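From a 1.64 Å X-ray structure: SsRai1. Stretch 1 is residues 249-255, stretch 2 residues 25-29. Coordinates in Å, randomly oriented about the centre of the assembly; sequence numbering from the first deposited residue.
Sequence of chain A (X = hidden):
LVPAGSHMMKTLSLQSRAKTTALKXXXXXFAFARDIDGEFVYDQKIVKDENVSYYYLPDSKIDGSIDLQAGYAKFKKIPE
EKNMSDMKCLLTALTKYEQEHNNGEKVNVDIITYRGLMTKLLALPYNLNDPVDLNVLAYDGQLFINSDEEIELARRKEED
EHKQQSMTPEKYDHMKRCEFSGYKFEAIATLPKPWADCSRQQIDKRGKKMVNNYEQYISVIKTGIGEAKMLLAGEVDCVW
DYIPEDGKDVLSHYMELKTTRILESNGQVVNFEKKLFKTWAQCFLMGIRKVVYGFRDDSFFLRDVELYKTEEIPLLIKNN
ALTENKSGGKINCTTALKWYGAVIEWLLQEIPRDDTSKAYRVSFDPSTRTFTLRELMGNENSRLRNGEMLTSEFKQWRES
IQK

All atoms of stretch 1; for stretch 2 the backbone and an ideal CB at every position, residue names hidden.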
# COMPACT_ATOMS: atom_id res chain seq x y z
N ASP A 249 -28.32 5.86 -25.01
CA ASP A 249 -26.86 5.88 -25.03
C ASP A 249 -26.36 7.29 -25.33
O ASP A 249 -25.53 7.49 -26.21
CB ASP A 249 -26.33 4.89 -26.07
CG ASP A 249 -24.81 4.86 -26.13
OD1 ASP A 249 -24.15 5.32 -25.16
OD2 ASP A 249 -24.27 4.38 -27.15
N VAL A 250 -26.87 8.27 -24.59
CA VAL A 250 -26.49 9.65 -24.86
C VAL A 250 -25.00 9.93 -24.64
O VAL A 250 -24.44 10.75 -25.35
CB VAL A 250 -27.38 10.69 -24.14
CG1 VAL A 250 -27.17 10.68 -22.64
CG2 VAL A 250 -27.12 12.08 -24.69
N LEU A 251 -24.36 9.27 -23.67
CA LEU A 251 -22.94 9.56 -23.40
C LEU A 251 -22.05 9.45 -24.64
O LEU A 251 -21.09 10.21 -24.80
CB LEU A 251 -22.36 8.64 -22.32
CG LEU A 251 -22.80 8.92 -20.89
CD1 LEU A 251 -22.26 7.82 -20.00
CD2 LEU A 251 -22.33 10.30 -20.42
N SER A 252 -22.37 8.48 -25.49
CA SER A 252 -21.57 8.21 -26.68
C SER A 252 -21.63 9.36 -27.66
O SER A 252 -20.87 9.38 -28.62
CB SER A 252 -22.00 6.91 -27.35
OG SER A 252 -23.27 7.06 -27.99
N HIS A 253 -22.52 10.32 -27.42
CA HIS A 253 -22.69 11.48 -28.31
C HIS A 253 -22.02 12.75 -27.80
O HIS A 253 -22.07 13.80 -28.45
CB HIS A 253 -24.18 11.72 -28.56
CG HIS A 253 -24.86 10.58 -29.23
ND1 HIS A 253 -24.89 10.44 -30.60
CD2 HIS A 253 -25.52 9.50 -28.73
CE1 HIS A 253 -25.55 9.34 -30.92
NE2 HIS A 253 -25.95 8.76 -29.80
N TYR A 254 -21.36 12.65 -26.65
CA TYR A 254 -20.68 13.79 -26.04
C TYR A 254 -19.20 13.84 -26.44
O TYR A 254 -18.62 12.85 -26.85
CB TYR A 254 -20.74 13.69 -24.51
CG TYR A 254 -22.10 13.87 -23.89
CD1 TYR A 254 -23.08 14.63 -24.52
CD2 TYR A 254 -22.39 13.31 -22.66
CE1 TYR A 254 -24.33 14.80 -23.93
CE2 TYR A 254 -23.63 13.47 -22.06
CZ TYR A 254 -24.60 14.22 -22.70
OH TYR A 254 -25.82 14.39 -22.11
N MET A 255 -18.61 15.02 -26.31
CA MET A 255 -17.20 15.19 -26.66
C MET A 255 -16.58 16.23 -25.73
O MET A 255 -17.25 17.17 -25.30
CB MET A 255 -17.05 15.60 -28.14
CG MET A 255 -15.61 15.54 -28.68
SD MET A 255 -15.52 15.55 -30.49
CE MET A 255 -16.40 17.08 -30.80
N UNK A 25 -19.80 -0.05 -18.12
CA UNK A 25 -20.30 0.92 -19.09
C UNK A 25 -21.16 1.98 -18.42
O UNK A 25 -22.26 1.69 -17.95
CB UNK A 25 -21.10 0.21 -20.19
N UNK A 26 -20.66 3.22 -18.38
CA UNK A 26 -21.44 4.29 -17.75
C UNK A 26 -22.72 4.59 -18.54
O UNK A 26 -22.80 4.37 -19.76
CB UNK A 26 -20.59 5.56 -17.63
N UNK A 27 -23.71 5.12 -17.83
CA UNK A 27 -24.97 5.50 -18.44
C UNK A 27 -25.50 6.77 -17.79
O UNK A 27 -25.59 6.87 -16.57
CB UNK A 27 -25.99 4.37 -18.32
N UNK A 28 -25.85 7.77 -18.61
CA UNK A 28 -26.44 8.98 -18.06
C UNK A 28 -27.83 8.70 -17.53
O UNK A 28 -28.65 8.03 -18.20
CB UNK A 28 -26.49 10.09 -19.12
N UNK A 29 -28.14 9.23 -16.35
CA UNK A 29 -29.50 9.11 -15.82
C UNK A 29 -30.23 10.45 -15.69
O UNK A 29 -31.46 10.49 -15.74
CB UNK A 29 -29.45 8.43 -14.45

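Position 25 gives little to work from. Its CA-to-CB bond runs sideways to stretch 1, no atom of that stretch lies within 5.5 Å of the ideal CB, and phi/psi of -97/112° is an ordinary extended conformation. Many side chains would fit. The deposited residue is Gln25. Gln25 NE2 donates a hydrogen bond to the carbonyl O of position 26 at 2.8 Å, nearly straight at 167°.

Position 26 also points sideways, but here the ideal CB is 3.7 Å from Leu251 CD1, so a compact apolar group is favoured. Phi of -66° with psi of 154° lies in the region open to proline, without excluding alanine or valine. The residue is Pro26. Pro26 CB packs on Leu251 CD1 at 3.6 Å, and the same methyl approaches the carbonyl, Leu251 CD1 to Pro26 O being 3.5 Å. That carbonyl also accepts a hydrogen bond from water 1 (2.8 Å to Pro26 O), which donates a second to Asp249 OD1 at 3.2 Å, bridging the stretches.

At position 27 phi/psi of -143/129° is that of a strand, and CA-to-CB points away from stretch 1; the ideal CB stays 5.4 Å from Leu251 CD1. Stretch 1 imposes almost no selection, and a long polar chain is as acceptable as a beta-branched one. It is Lys27, extended with all four chi angles t.

Position 28 is the most constrained. CA-to-CB points toward stretch 1, its CA is 6.4 Å from Leu251 CA, and the ideal CB lies 3.6 Å from Val250 CG1, 4.3 Å from Leu251 CG and 5.3 Å from Tyr254 OH. Aliphatic carbons near the base would suit the first two neighbours, while the phenol beyond invites a polar end: glutamate or glutamine would answer both, and methionine would meet the apolar part alone. The residue is Glu28, with chi1 and chi2 both t. This extension brings OE1 to the edge of the Tyr254 ring, near its plane, where Tyr254 OH donates a hydrogen bond to Glu28 OE1 at 2.6 Å. On the way the chain passes Val250, whose CG1 is 3.6 Å from Glu28 CD. The backbone contributes too: the oxygen of water 2 accepts from Glu28 N at 3.1 Å and, weakly, from Leu251 N at 3.4 Å.

Position 29 points away, with no stretch 1 atom within 5.5 Å of its ideal CB, so the choice is open. It is Ile29, which makes no contact here.

Stretch 2, residues 25-29: QPKEI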
# COMPACT_ATOMS: atom_id res chain seq x y z
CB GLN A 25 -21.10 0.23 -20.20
CG GLN A 25 -21.87 1.21 -21.09
CD GLN A 25 -20.97 2.09 -21.94
OE1 GLN A 25 -20.13 1.59 -22.69
NE2 GLN A 25 -21.14 3.41 -21.82
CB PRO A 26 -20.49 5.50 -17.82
CG PRO A 26 -19.14 4.94 -18.08
CD PRO A 26 -19.35 3.68 -18.85
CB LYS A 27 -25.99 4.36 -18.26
CG LYS A 27 -27.41 4.77 -18.57
CD LYS A 27 -28.39 3.63 -18.29
CE LYS A 27 -29.82 4.08 -18.54
NZ LYS A 27 -30.81 2.97 -18.49
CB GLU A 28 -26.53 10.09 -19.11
CG GLU A 28 -27.11 11.39 -18.55
CD GLU A 28 -27.16 12.52 -19.58
OE1 GLU A 28 -26.09 13.08 -19.93
OE2 GLU A 28 -28.28 12.84 -20.02
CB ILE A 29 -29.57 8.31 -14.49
CG1 ILE A 29 -28.55 8.84 -13.48
CG2 ILE A 29 -29.35 6.83 -14.75
CD1 ILE A 29 -28.88 8.43 -12.03
O HOH W 1 -24.32 4.76 -22.02
O HOH W 2 -25.99 7.11 -21.67
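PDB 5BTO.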